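Ectonucleoside triphosphate diphosphohydrolase 4 (Homo sapiens, PDB 6WG5) belongs to the GDA1/CD39 family of nucleoside phosphatases, whose fold is related to that of actin and the sugar kinases. Local coordinates at residues 387-392 with 436-441. Numbering follows the deposited sequence.
Sequences FYYCTE and LHRLKY
R438 NH1 donates to C390 SG at 3.4 Å, with an N-H...S angle of 154°. The sulfur sits at the edge of the guanidinium, near its plane. NH1 also bonds to Q442 OE1, one turn further along the same helix. The other amino group, NH2, pairs with E386, the residue just before 387-392, in a salt bridge. Both ends of the guanidinium are therefore held, which should restrict its rotation, and E386 probably offsets its buried charge.

Y389 meets one face of the same group through its CB, which lies 3.2 Å from R438 NH2. The Y389 ring plane is turned 50° from the guanidinium plane. The ring itself leads away and stacks on H433. The R438 chain starts with CG anti to the backbone N (chi1 164°), then bends at chi2 and chi3, which brings the guanidinium alongside the short helix.

R438 reaches across, where the CA atoms of Y389 and R438 are 8.4 Å apart. Q442 NE2 adds a bond to C390 O. The result is an arginine-mediated polar bridge between helices 386-392 and 436-456. Both belong to the multi-helix crossover joining parallel neighbouring strands 381-385 and 466-468 in the actin-like fold of the GDA1/CD39 family.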
loop_
_atom_site.group_PDB
_atom_site.type_symbol
_atom_site.label_atom_id
_atom_site.label_comp_id
_atom_site.label_asym_id
_atom_site.label_seq_id
_atom_site.Cartn_x
_atom_site.Cartn_y
_atom_site.Cartn_z
ATOM N N PHE A 387 3.158 -10.177 4.212
ATOM C CA PHE A 387 3.279 -10.115 5.664
ATOM C C PHE A 387 2.123 -10.835 6.348
ATOM O O PHE A 387 2.298 -11.396 7.435
ATOM C CB PHE A 387 3.353 -8.662 6.128
ATOM C CG PHE A 387 4.665 -7.999 5.827
ATOM C CD1 PHE A 387 5.781 -8.262 6.605
ATOM C CD2 PHE A 387 4.785 -7.115 4.766
ATOM C CE1 PHE A 387 6.995 -7.657 6.330
ATOM C CE2 PHE A 387 5.995 -6.507 4.485
ATOM C CZ PHE A 387 7.100 -6.778 5.270
ATOM N N TYR A 388 0.943 -10.839 5.728
ATOM C CA TYR A 388 -0.194 -11.578 6.257
ATOM C C TYR A 388 -0.239 -13.010 5.736
ATOM O O TYR A 388 -0.482 -13.943 6.508
ATOM C CB TYR A 388 -1.496 -10.857 5.904
ATOM C CG TYR A 388 -2.728 -11.515 6.476
ATOM C CD1 TYR A 388 -3.082 -11.330 7.805
ATOM C CD2 TYR A 388 -3.539 -12.323 5.689
ATOM C CE1 TYR A 388 -4.209 -11.928 8.335
ATOM C CE2 TYR A 388 -4.669 -12.927 6.210
ATOM C CZ TYR A 388 -4.999 -12.726 7.534
ATOM O OH TYR A 388 -6.121 -13.324 8.063
ATOM N N TYR A 389 -0.007 -13.203 4.436
ATOM C CA TYR A 389 -0.059 -14.544 3.865
ATOM C C TYR A 389 0.996 -15.453 4.488
ATOM O O TYR A 389 0.749 -16.645 4.701
ATOM C CB TYR A 389 0.126 -14.473 2.349
ATOM C CG TYR A 389 -0.906 -13.629 1.637
ATOM C CD1 TYR A 389 -2.235 -13.636 2.035
ATOM C CD2 TYR A 389 -0.549 -12.820 0.567
ATOM C CE1 TYR A 389 -3.181 -12.867 1.385
ATOM C CE2 TYR A 389 -1.488 -12.045 -0.088
ATOM C CZ TYR A 389 -2.801 -12.073 0.325
ATOM O OH TYR A 389 -3.739 -11.304 -0.323
ATOM N N CYS A 390 2.175 -14.910 4.791
ATOM C CA CYS A 390 3.256 -15.716 5.342
ATOM C C CYS A 390 3.095 -15.995 6.831
ATOM O O CYS A 390 3.790 -16.874 7.354
ATOM C CB CYS A 390 4.602 -15.033 5.097
ATOM S SG CYS A 390 5.135 -15.043 3.366
ATOM N N THR A 391 2.214 -15.275 7.525
ATOM C CA THR A 391 1.939 -15.553 8.930
ATOM C C THR A 391 0.647 -16.327 9.142
ATOM O O THR A 391 0.531 -17.046 10.138
ATOM C CB THR A 391 1.867 -14.251 9.742
ATOM O OG1 THR A 391 0.878 -13.378 9.181
ATOM C CG2 THR A 391 3.216 -13.547 9.768
ATOM N N GLU A 392 -0.318 -16.211 8.231
ATOM C CA GLU A 392 -1.650 -16.769 8.433
ATOM C C GLU A 392 -1.966 -17.972 7.557
ATOM O O GLU A 392 -2.544 -18.942 8.048
ATOM C CB GLU A 392 -2.711 -15.690 8.184
ATOM C CG GLU A 392 -4.142 -16.181 8.348
ATOM C CD GLU A 392 -4.400 -16.772 9.718
ATOM O OE1 GLU A 392 -3.692 -16.384 10.674
ATOM O OE2 GLU A 392 -5.303 -17.629 9.838
ATOM N N LEU A 436 -1.423 -24.408 -3.806
ATOM C CA LEU A 436 -0.192 -25.190 -3.843
ATOM C C LEU A 436 1.037 -24.303 -3.992
ATOM O O LEU A 436 2.111 -24.646 -3.485
ATOM C CB LEU A 436 -0.255 -26.213 -4.974
ATOM C CG LEU A 436 -1.105 -27.448 -4.665
ATOM C CD1 LEU A 436 -1.361 -28.254 -5.926
ATOM C CD2 LEU A 436 -0.449 -28.321 -3.594
ATOM N N HIS A 437 0.907 -23.167 -4.680
ATOM C CA HIS A 437 2.014 -22.219 -4.752
ATOM C C HIS A 437 2.382 -21.711 -3.362
ATOM O O HIS A 437 3.566 -21.611 -3.022
ATOM C CB HIS A 437 1.640 -21.057 -5.672
ATOM C CG HIS A 437 2.780 -20.143 -5.992
ATOM N ND1 HIS A 437 3.241 -19.189 -5.111
ATOM C CD2 HIS A 437 3.546 -20.028 -7.104
ATOM C CE1 HIS A 437 4.246 -18.532 -5.661
ATOM N NE2 HIS A 437 4.452 -19.023 -6.870
ATOM N N ARG A 438 1.378 -21.388 -2.545
ATOM C CA ARG A 438 1.641 -20.992 -1.166
ATOM C C ARG A 438 2.332 -22.113 -0.400
ATOM O O ARG A 438 3.289 -21.872 0.346
ATOM C CB ARG A 438 0.330 -20.598 -0.481
ATOM C CG ARG A 438 0.386 -20.537 1.042
ATOM C CD ARG A 438 1.458 -19.586 1.541
ATOM N NE ARG A 438 1.376 -18.275 0.904
ATOM C CZ ARG A 438 2.256 -17.296 1.089
ATOM N NH1 ARG A 438 3.296 -17.470 1.900
ATOM N NH2 ARG A 438 2.100 -16.139 0.460
ATOM N N LEU A 439 1.861 -23.350 -0.575
ATOM C CA LEU A 439 2.442 -24.475 0.149
ATOM C C LEU A 439 3.908 -24.672 -0.223
ATOM O O LEU A 439 4.733 -25.030 0.627
ATOM C CB LEU A 439 1.639 -25.743 -0.146
ATOM C CG LEU A 439 1.830 -26.906 0.826
ATOM C CD1 LEU A 439 1.073 -26.652 2.127
ATOM C CD2 LEU A 439 1.384 -28.210 0.188
ATOM N N LYS A 440 4.251 -24.436 -1.489
ATOM C CA LYS A 440 5.598 -24.708 -1.973
ATOM C C LYS A 440 6.576 -23.599 -1.606
ATOM O O LYS A 440 7.722 -23.879 -1.237
ATOM C CB LYS A 440 5.560 -24.907 -3.487
ATOM C CG LYS A 440 6.913 -25.007 -4.163
ATOM C CD LYS A 440 6.739 -25.495 -5.595
ATOM C CE LYS A 440 8.035 -25.468 -6.383
ATOM N NZ LYS A 440 7.778 -25.745 -7.828
ATOM N N TYR A 441 6.150 -22.339 -1.696
ATOM C CA TYR A 441 7.048 -21.203 -1.534
ATOM C C TYR A 441 6.881 -20.496 -0.194
ATOM O O TYR A 441 7.477 -19.433 0.010
ATOM C CB TYR A 441 6.845 -20.215 -2.687
ATOM C CG TYR A 441 7.215 -20.806 -4.027
ATOM C CD1 TYR A 441 8.543 -21.038 -4.357
ATOM C CD2 TYR A 441 6.240 -21.141 -4.957
ATOM C CE1 TYR A 441 8.892 -21.586 -5.573
ATOM C CE2 TYR A 441 6.582 -21.689 -6.184
ATOM C CZ TYR A 441 7.910 -21.909 -6.485
ATOM O OH TYR A 441 8.266 -22.454 -7.700
#